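Local coordinates for spore coat polysaccharide biosynthesis protein SpsE (Bacillus subtilis, PDB 1VLI), which takes part in spore coat polysaccharide biosynthesis, probably as a sugar-condensing synthase of the N-acylneuraminate-9-phosphate type, at residues A68-Q73 with V93-M98; Y153-N158 with R178-E183; K196-P201 with H260-N265; K326-A329 with D333-A336. All blocks are in the same frame, centred on the assembly; numbering follows the deposited sequence.

The four contacts illustrate how chemistry follows position in a two-domain protein. Contacts 1, 2 and 3 belong to the NeuB barrel, and contact 4 lies in the SAF domain, its centre about 30 Å from the centre of the chain. Contact 1 is a surface meeting of two loops and relies on water; the other three are partly buried. Contact 2 joins the ends of two neighbouring barrel helices through a small apolar patch and a salt bridge. Contact 3 is mainly aromatic and proline packing between two loops beside the zinc, about 32 Å from contact 2 between centres. Contact 4, by contrast, is purely polar, with a single amide tying a loop to the residue that leads into a strand.

Contact 1. Residues A68-Q73 with V93-M98; sequences ADRMYQ and VQSMEM
R70 and S95 meet in a small polar surface contact between two parts of the long excursion that follows strand 60-63, one before and one after helix 89-92 in the chain. Their CA atoms are 7.4 Å apart, and the two side chains reach toward each other across that distance. R70 NH1 comes within 3.0 Å of S95 OG, but the angle is poor and the pair is a close polar approach, not a hydrogen bond; the hydroxyl lies oblique to the guanidinium. On the arginine, CG is lodged between the backbone N and the carbonyl carbon (chi1 74°), and a bend at chi3 turns the guanidinium across to the serine. Its NE is already engaged in a salt bridge with D123, which probably limits how the group can turn. The NeuB family has a TIM barrel fold, and this excursion is one of its beta-alpha connections; the backbone of M71 also bonds to R339 of the SAF domain. Two waters also bridge the segments, in part weakly. One links R70 N, 3.1 Å away, to S95 OG, both bonds being weak. A second accepts from A68 N at 2.8 Å and donates weakly to E97 OE2 at 3.3 Å.

Contact 2. Residues Y153-N158 with R178-E183; sequences YVARLN and RTIRAE
A155 and I180 bring the backbones of the two segments close, their CA atoms 5.3 Å apart, near the C-terminal ends of helices 148-155 and 170-181. Just beyond, the CA atoms of R156 and E183 are 6.1 Å apart, where segment 153-158 makes a type I turn from A155 to N158, with positive phi at N158. The tight approach depends on the small methyl of A155: its CB rests 3.9 Å from I180 CG2 and also abuts the CB of E183. M161 of strand 161-164 touches both A155 and I180, so the pair lies over the strand that links the two helices. This is the layered build of a TIM barrel, in which successive beta-alpha units set neighbouring helices side by side on the parallel strands. Toward the surface, the packing gives way to charge. R156 runs out extended from CG to NE and grips E183 side-on, with two nitrogens on one oxygen: NE lies 2.6 Å from E183 OE1 and NH2 lies 3.0 Å from the same atom. The straighter of the two bonds is that of NE, at 157°. OE1 sits almost in the guanidinium plane, yet both donors reach it from the same face of the carboxylate, whose plane is turned 50° from that of the guanidinium. A bend at chi2 (-51°) folds the glutamate into this position.

Contact 3. Residues K196-P201 with H260-N265; sequences KYPAPP and HSFALN
P198 sets its CG-CD edge over one face of the F262 ring, while Y197 comes in beside the same phenylalanine at its edge. The proline CG stands 3.8 Å from the ring centroid and only 13° off the normal, a CH-pi contact almost over the centre, with CD bearing on the rim 3.7 Å from F262 CD2. S261 CB lies over the opposite face, offset toward the rim, so the ring is held between neighbours from both segments. Y197 directs its ring away from its own backbone N (chi1 179°), which carries the phenol end across to the second loop. There Y197 CZ packs 3.7 Å from F262 CB and CE2 lies near the plane of the F262 ring. Y197 OH approaches A263 N to 3.1 Å at an angle too poor for a hydrogen bond; Y197 OH makes a weak one to D259 O instead. Replacing F262 with alanine would probably leave P198 without the aromatic face it covers and open a gap between the loops. Y197 also meets the ring of H248, a zinc ligand, and its side chain lies about 6 Å from the metal. A199 bonds through its backbone to H226, the other histidine ligand, and L264 does so to H248. The loops follow strands 188-193 and 244-248, and their packing borders the metal site at the mouth of the NeuB-family TIM barrel.

Contact 4. Residues K326-A329 with D333-A336; sequences KGEA and DNIA
N334 ND2 is shared by two acceptors of the preceding loop, the carboxylate of E328 and the main-chain carbonyl of A329. The shorter bond runs 2.9 Å from N334 ND2 to E328 OE2, with an N-H...O angle of 142°; the longer, 3.2 Å from N334 ND2 to A329 O, is much straighter at 171°. Both acceptors lie within 2° of the amide plane, one for each hydrogen, which holds the amide against rotation. A329 O receives its donor in the carbonyl plane, whereas E328 OE2 is met from above its carboxylate. To get there, E328 stretches out with CG anti to its backbone N, and N334 comes from the opposite direction. The other ends are tied too: N334 OD1 accepts from S331 N, and E328 OE1 accepts from Q325 N. The asparagine is buried, so these bonds satisfy polar atoms with little access to solvent. A leucine at N334 would remove the amide and is likely to leave A329 O and E328 OE2 without this donor and S331 N without its acceptor. The backbone of N334 also pairs with T321, at the end of the antiparallel pair 317-320 and 335-338, so the amide pins their connecting loop within the SAF (antifreeze-protein-like) domain.

Contact 1. Residues A68-Q73 with V93-M98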
loop_
_atom_site.group_PDB
_atom_site.type_symbol
_atom_site.label_atom_id
_atom_site.label_comp_id
_atom_site.label_asym_id
_atom_site.label_seq_id
_atom_site.Cartn_x
_atom_site.Cartn_y
_atom_site.Cartn_z
ATOM N N ALA A 68 -7.629 2.994 10.804
ATOM C CA ALA A 68 -6.190 3.154 11.056
ATOM C C ALA A 68 -5.734 2.750 12.477
ATOM O O ALA A 68 -4.583 2.332 12.677
ATOM C CB ALA A 68 -5.733 4.580 10.720
ATOM N N ASP A 69 -6.646 2.864 13.446
ATOM C CA ASP A 69 -6.380 2.552 14.863
ATOM C C ASP A 69 -5.734 1.173 15.085
ATOM O O ASP A 69 -4.786 1.045 15.857
ATOM C CB ASP A 69 -7.676 2.645 15.682
ATOM C CG ASP A 69 -8.508 3.874 15.338
ATOM O OD1 ASP A 69 -8.970 4.009 14.170
ATOM O OD2 ASP A 69 -8.770 4.748 16.194
ATOM N N ARG A 70 -6.259 0.161 14.391
ATOM C CA ARG A 70 -5.812 -1.237 14.496
ATOM C C ARG A 70 -4.329 -1.407 14.128
ATOM O O ARG A 70 -3.725 -2.457 14.379
ATOM C CB ARG A 70 -6.692 -2.152 13.612
ATOM C CG ARG A 70 -6.402 -2.023 12.090
ATOM C CD ARG A 70 -7.448 -2.664 11.199
ATOM N NE ARG A 70 -7.452 -4.117 11.351
ATOM C CZ ARG A 70 -8.542 -4.876 11.228
ATOM N NH1 ARG A 70 -9.713 -4.316 10.955
ATOM N NH2 ARG A 70 -8.471 -6.194 11.384
HETATM N N MSE A 71 -3.747 -0.372 13.535
HETATM C CA MSE A 71 -2.355 -0.421 13.129
HETATM C C MSE A 71 -1.350 -0.022 14.241
HETATM O O MSE A 71 -0.175 -0.382 14.169
HETATM C CB MSE A 71 -2.192 0.442 11.898
HETATM C CG MSE A 71 -3.241 0.132 10.842
HETATM SE SE MSE A 71 -2.611 0.676 9.082
HETATM C CE MSE A 71 -2.922 2.681 9.248
ATOM N N TYR A 72 -1.845 0.689 15.263
ATOM C CA TYR A 72 -1.033 1.305 16.334
ATOM C C TYR A 72 -1.197 0.599 17.703
ATOM O O TYR A 72 -0.285 0.639 18.559
ATOM C CB TYR A 72 -1.361 2.813 16.436
ATOM C CG TYR A 72 -1.183 3.549 15.115
ATOM C CD1 TYR A 72 -2.226 3.626 14.175
ATOM C CD2 TYR A 72 0.039 4.132 14.790
ATOM C CE1 TYR A 72 -2.048 4.274 12.939
ATOM C CE2 TYR A 72 0.233 4.778 13.565
ATOM C CZ TYR A 72 -0.808 4.847 12.645
ATOM O OH TYR A 72 -0.587 5.485 11.447
ATOM N N GLN A 73 -2.352 -0.053 17.880
ATOM C CA GLN A 73 -2.715 -0.795 19.089
ATOM C C GLN A 73 -3.483 -2.092 18.721
ATOM O O GLN A 73 -4.376 -2.071 17.873
ATOM C CB GLN A 73 -3.549 0.104 20.026
ATOM C CG GLN A 73 -3.327 -0.126 21.535
ATOM N N VAL A 93 -17.052 -5.444 12.964
ATOM C CA VAL A 93 -17.534 -4.359 12.112
ATOM C C VAL A 93 -17.201 -2.960 12.628
ATOM O O VAL A 93 -17.156 -2.028 11.833
ATOM C CB VAL A 93 -19.058 -4.432 11.801
ATOM C CG1 VAL A 93 -19.408 -5.729 11.107
ATOM C CG2 VAL A 93 -19.893 -4.226 13.060
ATOM N N GLN A 94 -16.977 -2.816 13.939
ATOM C CA GLN A 94 -16.616 -1.521 14.549
ATOM C C GLN A 94 -15.217 -1.082 14.099
ATOM O O GLN A 94 -14.860 0.094 14.182
ATOM C CB GLN A 94 -16.688 -1.569 16.091
ATOM C CG GLN A 94 -18.108 -1.640 16.739
ATOM C CD GLN A 94 -19.080 -0.511 16.300
ATOM O OE1 GLN A 94 -20.282 -0.737 16.157
ATOM N NE2 GLN A 94 -18.552 0.689 16.092
ATOM N N SER A 95 -14.451 -2.034 13.595
ATOM C CA SER A 95 -13.086 -1.797 13.170
ATOM C C SER A 95 -12.934 -1.504 11.670
ATOM O O SER A 95 -11.833 -1.311 11.165
ATOM C CB SER A 95 -12.267 -3.018 13.523
ATOM O OG SER A 95 -10.918 -2.790 13.183
HETATM N N MSE A 96 -14.042 -1.438 10.959
HETATM C CA MSE A 96 -14.004 -1.253 9.536
HETATM C C MSE A 96 -14.377 0.140 9.128
HETATM O O MSE A 96 -15.080 0.801 9.852
HETATM C CB MSE A 96 -14.936 -2.239 8.919
HETATM C CG MSE A 96 -14.238 -3.544 8.721
HETATM SE SE MSE A 96 -15.492 -4.801 8.089
HETATM C CE MSE A 96 -16.017 -3.837 6.282
ATOM N N GLU A 97 -13.892 0.602 7.976
ATOM C CA GLU A 97 -14.169 1.960 7.549
ATOM C C GLU A 97 -15.568 2.153 7.030
ATOM O O GLU A 97 -16.195 3.128 7.395
ATOM C CB GLU A 97 -13.159 2.491 6.519
ATOM C CG GLU A 97 -12.104 3.406 7.133
ATOM C CD GLU A 97 -12.656 4.760 7.551
ATOM O OE1 GLU A 97 -13.612 5.236 6.898
ATOM O OE2 GLU A 97 -12.131 5.351 8.531
HETATM N N MSE A 98 -16.047 1.269 6.156
HETATM C CA MSE A 98 -17.405 1.396 5.618
HETATM C C MSE A 98 -18.300 0.350 6.267
HETATM O O MSE A 98 -17.799 -0.703 6.668
HETATM C CB MSE A 98 -17.408 1.175 4.118
HETATM C CG MSE A 98 -16.505 2.094 3.334
HETATM SE SE MSE A 98 -16.331 1.490 1.460
HETATM C CE MSE A 98 -15.121 -0.112 1.781
HETATM O O HOH W 1 -9.114 5.144 9.897
HETATM O O HOH W 2 -9.335 0.055 14.154
#

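Contact 2. Residues Y153-N158 with R178-E183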
loop_
_atom_site.group_PDB
_atom_site.type_symbol
_atom_site.label_atom_id
_atom_site.label_comp_id
_atom_site.label_asym_id
_atom_site.label_seq_id
_atom_site.Cartn_x
_atom_site.Cartn_y
_atom_site.Cartn_z
ATOM N N TYR A 153 1.992 -14.203 4.993
ATOM C CA TYR A 153 0.654 -14.718 5.212
ATOM C C TYR A 153 -0.195 -14.502 3.975
ATOM O O TYR A 153 -0.869 -15.414 3.512
ATOM C CB TYR A 153 0.036 -13.980 6.380
ATOM C CG TYR A 153 -1.294 -14.490 6.826
ATOM C CD1 TYR A 153 -2.471 -14.019 6.246
ATOM C CD2 TYR A 153 -1.391 -15.404 7.853
ATOM C CE1 TYR A 153 -3.698 -14.448 6.664
ATOM C CE2 TYR A 153 -2.622 -15.849 8.284
ATOM C CZ TYR A 153 -3.780 -15.368 7.687
ATOM O OH TYR A 153 -5.018 -15.804 8.133
ATOM N N VAL A 154 -0.134 -13.295 3.428
ATOM C CA VAL A 154 -0.875 -12.981 2.233
ATOM C C VAL A 154 -0.269 -13.660 0.986
ATOM O O VAL A 154 -1.001 -14.153 0.126
ATOM C CB VAL A 154 -0.970 -11.470 2.040
ATOM C CG1 VAL A 154 -1.796 -11.170 0.827
ATOM C CG2 VAL A 154 -1.601 -10.823 3.253
ATOM N N ALA A 155 1.062 -13.686 0.879
ATOM C CA ALA A 155 1.693 -14.358 -0.264
ATOM C C ALA A 155 1.120 -15.781 -0.477
ATOM O O ALA A 155 0.978 -16.227 -1.608
ATOM C CB ALA A 155 3.183 -14.406 -0.102
ATOM N N ARG A 156 0.798 -16.476 0.610
ATOM C CA ARG A 156 0.320 -17.862 0.525
ATOM C C ARG A 156 -1.094 -18.009 -0.046
ATOM O O ARG A 156 -1.535 -19.115 -0.313
ATOM C CB ARG A 156 0.377 -18.543 1.892
ATOM C CG ARG A 156 1.743 -19.037 2.253
ATOM C CD ARG A 156 1.844 -19.490 3.684
ATOM N NE ARG A 156 3.236 -19.650 4.064
ATOM C CZ ARG A 156 3.657 -20.106 5.239
ATOM N NH1 ARG A 156 2.784 -20.466 6.176
ATOM N NH2 ARG A 156 4.964 -20.203 5.476
ATOM N N LEU A 157 -1.791 -16.895 -0.225
ATOM C CA LEU A 157 -3.134 -16.916 -0.758
ATOM C C LEU A 157 -3.117 -16.951 -2.278
ATOM O O LEU A 157 -4.156 -17.104 -2.919
ATOM C CB LEU A 157 -3.909 -15.702 -0.245
ATOM C CG LEU A 157 -4.047 -15.687 1.271
ATOM C CD1 LEU A 157 -4.584 -14.343 1.773
ATOM C CD2 LEU A 157 -4.926 -16.887 1.718
ATOM N N ASN A 158 -1.929 -16.791 -2.844
ATOM C CA ASN A 158 -1.689 -16.880 -4.285
ATOM C C ASN A 158 -2.368 -15.889 -5.233
ATOM O O ASN A 158 -2.583 -16.158 -6.406
ATOM C CB ASN A 158 -1.746 -18.317 -4.797
ATOM C CG ASN A 158 -0.345 -18.839 -5.159
ATOM O OD1 ASN A 158 0.210 -19.658 -4.412
ATOM N ND2 ASN A 158 0.262 -18.316 -6.276
ATOM N N ARG A 178 11.743 -10.699 -1.683
ATOM C CA ARG A 178 12.199 -12.042 -1.329
ATOM C C ARG A 178 11.232 -12.820 -0.471
ATOM O O ARG A 178 11.120 -14.027 -0.618
ATOM C CB ARG A 178 13.519 -11.981 -0.559
ATOM C CG ARG A 178 14.720 -11.938 -1.467
ATOM C CD ARG A 178 16.031 -12.264 -0.765
ATOM N NE ARG A 178 16.337 -13.691 -0.821
ATOM C CZ ARG A 178 17.509 -14.225 -0.499
ATOM N NH1 ARG A 178 18.513 -13.453 -0.093
ATOM N NH2 ARG A 178 17.685 -15.537 -0.587
ATOM N N THR A 179 10.599 -12.128 0.468
ATOM C CA THR A 179 9.687 -12.740 1.416
ATOM C C THR A 179 8.430 -13.286 0.713
ATOM O O THR A 179 7.895 -14.332 1.099
ATOM C CB THR A 179 9.280 -11.678 2.470
ATOM O OG1 THR A 179 10.432 -11.255 3.208
ATOM C CG2 THR A 179 8.397 -12.264 3.515
ATOM N N ILE A 180 7.948 -12.563 -0.294
ATOM C CA ILE A 180 6.768 -12.989 -1.052
ATOM C C ILE A 180 7.173 -14.109 -1.996
ATOM O O ILE A 180 6.450 -15.105 -2.141
ATOM C CB ILE A 180 6.158 -11.807 -1.835
ATOM C CG1 ILE A 180 5.712 -10.725 -0.852
ATOM C CG2 ILE A 180 4.994 -12.279 -2.754
ATOM C CD1 ILE A 180 5.564 -9.366 -1.512
ATOM N N ARG A 181 8.330 -13.950 -2.633
ATOM C CA ARG A 181 8.797 -14.947 -3.552
ATOM C C ARG A 181 9.032 -16.270 -2.876
ATOM O O ARG A 181 8.658 -17.301 -3.429
ATOM C CB ARG A 181 10.046 -14.494 -4.266
ATOM C CG ARG A 181 9.722 -13.726 -5.478
ATOM C CD ARG A 181 10.872 -13.574 -6.382
ATOM N NE ARG A 181 11.050 -14.696 -7.299
ATOM C CZ ARG A 181 10.437 -14.819 -8.471
ATOM N NH1 ARG A 181 9.568 -13.901 -8.889
ATOM N NH2 ARG A 181 10.691 -15.875 -9.227
ATOM N N ALA A 182 9.606 -16.246 -1.671
ATOM C CA ALA A 182 9.929 -17.476 -0.943
ATOM C C ALA A 182 8.707 -18.366 -0.693
ATOM O O ALA A 182 8.864 -19.562 -0.441
ATOM C CB ALA A 182 10.624 -17.156 0.382
ATOM N N GLU A 183 7.502 -17.789 -0.725
ATOM C CA GLU A 183 6.270 -18.564 -0.489
ATOM C C GLU A 183 5.671 -19.139 -1.763
ATOM O O GLU A 183 4.578 -19.692 -1.739
ATOM C CB GLU A 183 5.213 -17.727 0.237
ATOM C CG GLU A 183 5.617 -17.245 1.621
ATOM C CD GLU A 183 6.128 -18.355 2.527
ATOM O OE1 GLU A 183 5.449 -19.403 2.633
ATOM O OE2 GLU A 183 7.209 -18.176 3.147
#

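Contact 3. Residues K196-P201 with H260-N265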
loop_
_atom_site.group_PDB
_atom_site.type_symbol
_atom_site.label_atom_id
_atom_site.label_comp_id
_atom_site.label_asym_id
_atom_site.label_seq_id
_atom_site.Cartn_x
_atom_site.Cartn_y
_atom_site.Cartn_z
ATOM N N LYS A 196 4.368 12.210 1.524
ATOM C CA LYS A 196 3.736 13.523 1.586
ATOM C C LYS A 196 2.486 13.611 0.686
ATOM O O LYS A 196 2.455 13.061 -0.412
ATOM C CB LYS A 196 4.750 14.605 1.209
ATOM C CG LYS A 196 4.295 16.038 1.494
ATOM C CD LYS A 196 4.017 16.304 2.986
ATOM C CE LYS A 196 3.670 17.774 3.221
ATOM N NZ LYS A 196 3.444 18.045 4.663
ATOM N N TYR A 197 1.451 14.287 1.171
ATOM C CA TYR A 197 0.258 14.521 0.373
ATOM C C TYR A 197 -0.288 15.927 0.661
ATOM O O TYR A 197 -0.628 16.234 1.808
ATOM C CB TYR A 197 -0.804 13.427 0.613
ATOM C CG TYR A 197 -2.099 13.614 -0.186
ATOM C CD1 TYR A 197 -2.185 13.245 -1.540
ATOM C CD2 TYR A 197 -3.249 14.151 0.419
ATOM C CE1 TYR A 197 -3.375 13.419 -2.273
ATOM C CE2 TYR A 197 -4.444 14.321 -0.303
ATOM C CZ TYR A 197 -4.495 13.954 -1.642
ATOM O OH TYR A 197 -5.668 14.129 -2.338
ATOM N N PRO A 198 -0.344 16.790 -0.360
ATOM C CA PRO A 198 0.163 16.479 -1.691
ATOM C C PRO A 198 1.698 16.591 -1.770
ATOM O O PRO A 198 2.331 17.224 -0.906
ATOM C CB PRO A 198 -0.502 17.542 -2.571
ATOM C CG PRO A 198 -0.642 18.712 -1.667
ATOM C CD PRO A 198 -0.907 18.150 -0.294
ATOM N N ALA A 199 2.266 15.974 -2.803
ATOM C CA ALA A 199 3.699 15.923 -2.983
ATOM C C ALA A 199 4.091 16.889 -4.095
ATOM O O ALA A 199 3.677 16.712 -5.243
ATOM C CB ALA A 199 4.126 14.514 -3.325
ATOM N N PRO A 200 4.876 17.916 -3.766
ATOM C CA PRO A 200 5.359 18.859 -4.781
ATOM C C PRO A 200 6.135 18.105 -5.873
ATOM O O PRO A 200 6.837 17.139 -5.553
ATOM C CB PRO A 200 6.297 19.781 -3.992
ATOM C CG PRO A 200 5.914 19.632 -2.567
ATOM C CD PRO A 200 5.371 18.245 -2.412
ATOM N N PRO A 201 6.015 18.527 -7.132
ATOM C CA PRO A 201 6.731 17.895 -8.253
ATOM C C PRO A 201 8.234 17.561 -8.025
ATOM O O PRO A 201 8.689 16.509 -8.486
ATOM C CB PRO A 201 6.599 18.934 -9.381
ATOM C CG PRO A 201 5.360 19.661 -9.082
ATOM C CD PRO A 201 5.187 19.658 -7.583
ATOM N N HIS A 260 -10.195 15.402 -0.030
ATOM C CA HIS A 260 -10.953 15.924 -1.165
ATOM C C HIS A 260 -10.203 16.970 -1.948
ATOM O O HIS A 260 -10.201 16.958 -3.180
ATOM C CB HIS A 260 -12.287 16.511 -0.697
ATOM C CG HIS A 260 -13.300 15.480 -0.325
ATOM N ND1 HIS A 260 -13.938 14.694 -1.258
ATOM C CD2 HIS A 260 -13.796 15.112 0.878
ATOM C CE1 HIS A 260 -14.773 13.875 -0.647
ATOM N NE2 HIS A 260 -14.705 14.108 0.651
ATOM N N SER A 261 -9.572 17.874 -1.209
ATOM C CA SER A 261 -9.056 19.134 -1.758
ATOM C C SER A 261 -7.980 18.955 -2.816
ATOM O O SER A 261 -7.884 19.751 -3.769
ATOM C CB SER A 261 -8.524 20.017 -0.626
ATOM O OG SER A 261 -7.741 19.249 0.267
ATOM N N PHE A 262 -7.187 17.903 -2.641
ATOM C CA PHE A 262 -6.035 17.657 -3.497
ATOM C C PHE A 262 -6.213 16.455 -4.453
ATOM O O PHE A 262 -5.338 16.188 -5.285
ATOM C CB PHE A 262 -4.760 17.555 -2.638
ATOM C CG PHE A 262 -4.470 18.805 -1.812
ATOM C CD1 PHE A 262 -4.098 20.014 -2.435
ATOM C CD2 PHE A 262 -4.554 18.771 -0.412
ATOM C CE1 PHE A 262 -3.820 21.176 -1.675
ATOM C CE2 PHE A 262 -4.277 19.928 0.361
ATOM C CZ PHE A 262 -3.910 21.129 -0.274
ATOM N N ALA A 263 -7.345 15.751 -4.342
ATOM C CA ALA A 263 -7.670 14.654 -5.250
ATOM C C ALA A 263 -8.166 15.217 -6.570
ATOM O O ALA A 263 -8.607 16.364 -6.640
ATOM C CB ALA A 263 -8.728 13.746 -4.635
ATOM N N LEU A 264 -8.089 14.423 -7.628
ATOM C CA LEU A 264 -8.632 14.849 -8.912
ATOM C C LEU A 264 -10.157 14.706 -8.906
ATOM O O LEU A 264 -10.685 13.758 -8.309
ATOM C CB LEU A 264 -8.040 14.012 -10.039
ATOM C CG LEU A 264 -6.517 14.042 -10.144
ATOM C CD1 LEU A 264 -6.118 13.405 -11.461
ATOM C CD2 LEU A 264 -6.005 15.494 -10.051
ATOM N N ASN A 265 -10.859 15.646 -9.548
ATOM C CA ASN A 265 -12.294 15.493 -9.772
ATOM C C ASN A 265 -12.523 14.569 -10.980
ATOM O O ASN A 265 -11.556 14.150 -11.610
ATOM C CB ASN A 265 -12.987 16.850 -9.905
ATOM C CG ASN A 265 -12.550 17.632 -11.130
ATOM O OD1 ASN A 265 -12.368 17.084 -12.230
ATOM N ND2 ASN A 265 -12.414 18.942 -10.957
#

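Contact 4. Residues K326-A329 with D333-A336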
loop_
_atom_site.group_PDB
_atom_site.type_symbol
_atom_site.label_atom_id
_atom_site.label_comp_id
_atom_site.label_asym_id
_atom_site.label_seq_id
_atom_site.Cartn_x
_atom_site.Cartn_y
_atom_site.Cartn_z
ATOM N N LYS A 326 9.919 -11.186 33.545
ATOM C CA LYS A 326 11.201 -11.870 33.401
ATOM C C LYS A 326 10.997 -13.379 33.411
ATOM O O LYS A 326 10.422 -13.897 34.351
ATOM C CB LYS A 326 12.136 -11.483 34.563
ATOM C CG LYS A 326 13.555 -11.978 34.373
ATOM C CD LYS A 326 14.384 -11.898 35.641
ATOM C CE LYS A 326 15.859 -11.913 35.261
ATOM N NZ LYS A 326 16.707 -11.903 36.490
ATOM N N GLY A 327 11.434 -14.079 32.362
ATOM C CA GLY A 327 11.298 -15.542 32.347
ATOM C C GLY A 327 10.238 -15.986 31.344
ATOM O O GLY A 327 10.262 -17.128 30.843
ATOM N N GLU A 328 9.322 -15.067 31.034
ATOM C CA GLU A 328 8.105 -15.393 30.299
ATOM C C GLU A 328 8.316 -15.550 28.767
ATOM O O GLU A 328 8.924 -14.695 28.092
ATOM C CB GLU A 328 7.026 -14.351 30.640
ATOM C CG GLU A 328 5.626 -14.617 30.096
ATOM C CD GLU A 328 4.718 -13.395 30.196
ATOM O OE1 GLU A 328 4.960 -12.568 31.147
ATOM O OE2 GLU A 328 3.753 -13.262 29.318
ATOM N N ALA A 329 7.808 -16.661 28.230
ATOM C CA ALA A 329 7.864 -16.941 26.802
ATOM C C ALA A 329 7.146 -15.813 26.034
ATOM O O ALA A 329 6.149 -15.276 26.511
ATOM C CB ALA A 329 7.240 -18.307 26.501
ATOM N N ASP A 333 0.360 -13.783 21.990
ATOM C CA ASP A 333 -0.468 -13.166 23.015
ATOM C C ASP A 333 0.102 -11.998 23.815
ATOM O O ASP A 333 -0.655 -11.314 24.497
ATOM C CB ASP A 333 -0.959 -14.237 23.987
ATOM C CG ASP A 333 -1.890 -15.221 23.320
ATOM O OD1 ASP A 333 -2.614 -14.840 22.366
ATOM O OD2 ASP A 333 -1.951 -16.406 23.668
ATOM N N ASN A 334 1.409 -11.768 23.754
ATOM C CA ASN A 334 1.979 -10.625 24.468
ATOM C C ASN A 334 2.845 -9.686 23.618
ATOM O O ASN A 334 3.208 -8.594 24.068
ATOM C CB ASN A 334 2.719 -11.065 25.738
ATOM C CG ASN A 334 3.761 -12.128 25.471
ATOM O OD1 ASN A 334 4.254 -12.307 24.335
ATOM N ND2 ASN A 334 4.104 -12.850 26.510
ATOM N N ILE A 335 3.158 -10.095 22.396
ATOM C CA ILE A 335 3.803 -9.181 21.459
ATOM C C ILE A 335 3.104 -9.178 20.095
ATOM O O ILE A 335 2.496 -10.186 19.706
ATOM C CB ILE A 335 5.336 -9.480 21.302
ATOM C CG1 ILE A 335 5.595 -10.965 21.010
ATOM C CG2 ILE A 335 6.118 -9.001 22.534
ATOM C CD1 ILE A 335 6.879 -11.209 20.251
ATOM N N ALA A 336 3.218 -8.054 19.372
ATOM C CA ALA A 336 2.611 -7.922 18.054
ATOM C C ALA A 336 3.430 -7.016 17.148
ATOM O O ALA A 336 4.208 -6.194 17.625
ATOM C CB ALA A 336 1.157 -7.427 18.154
#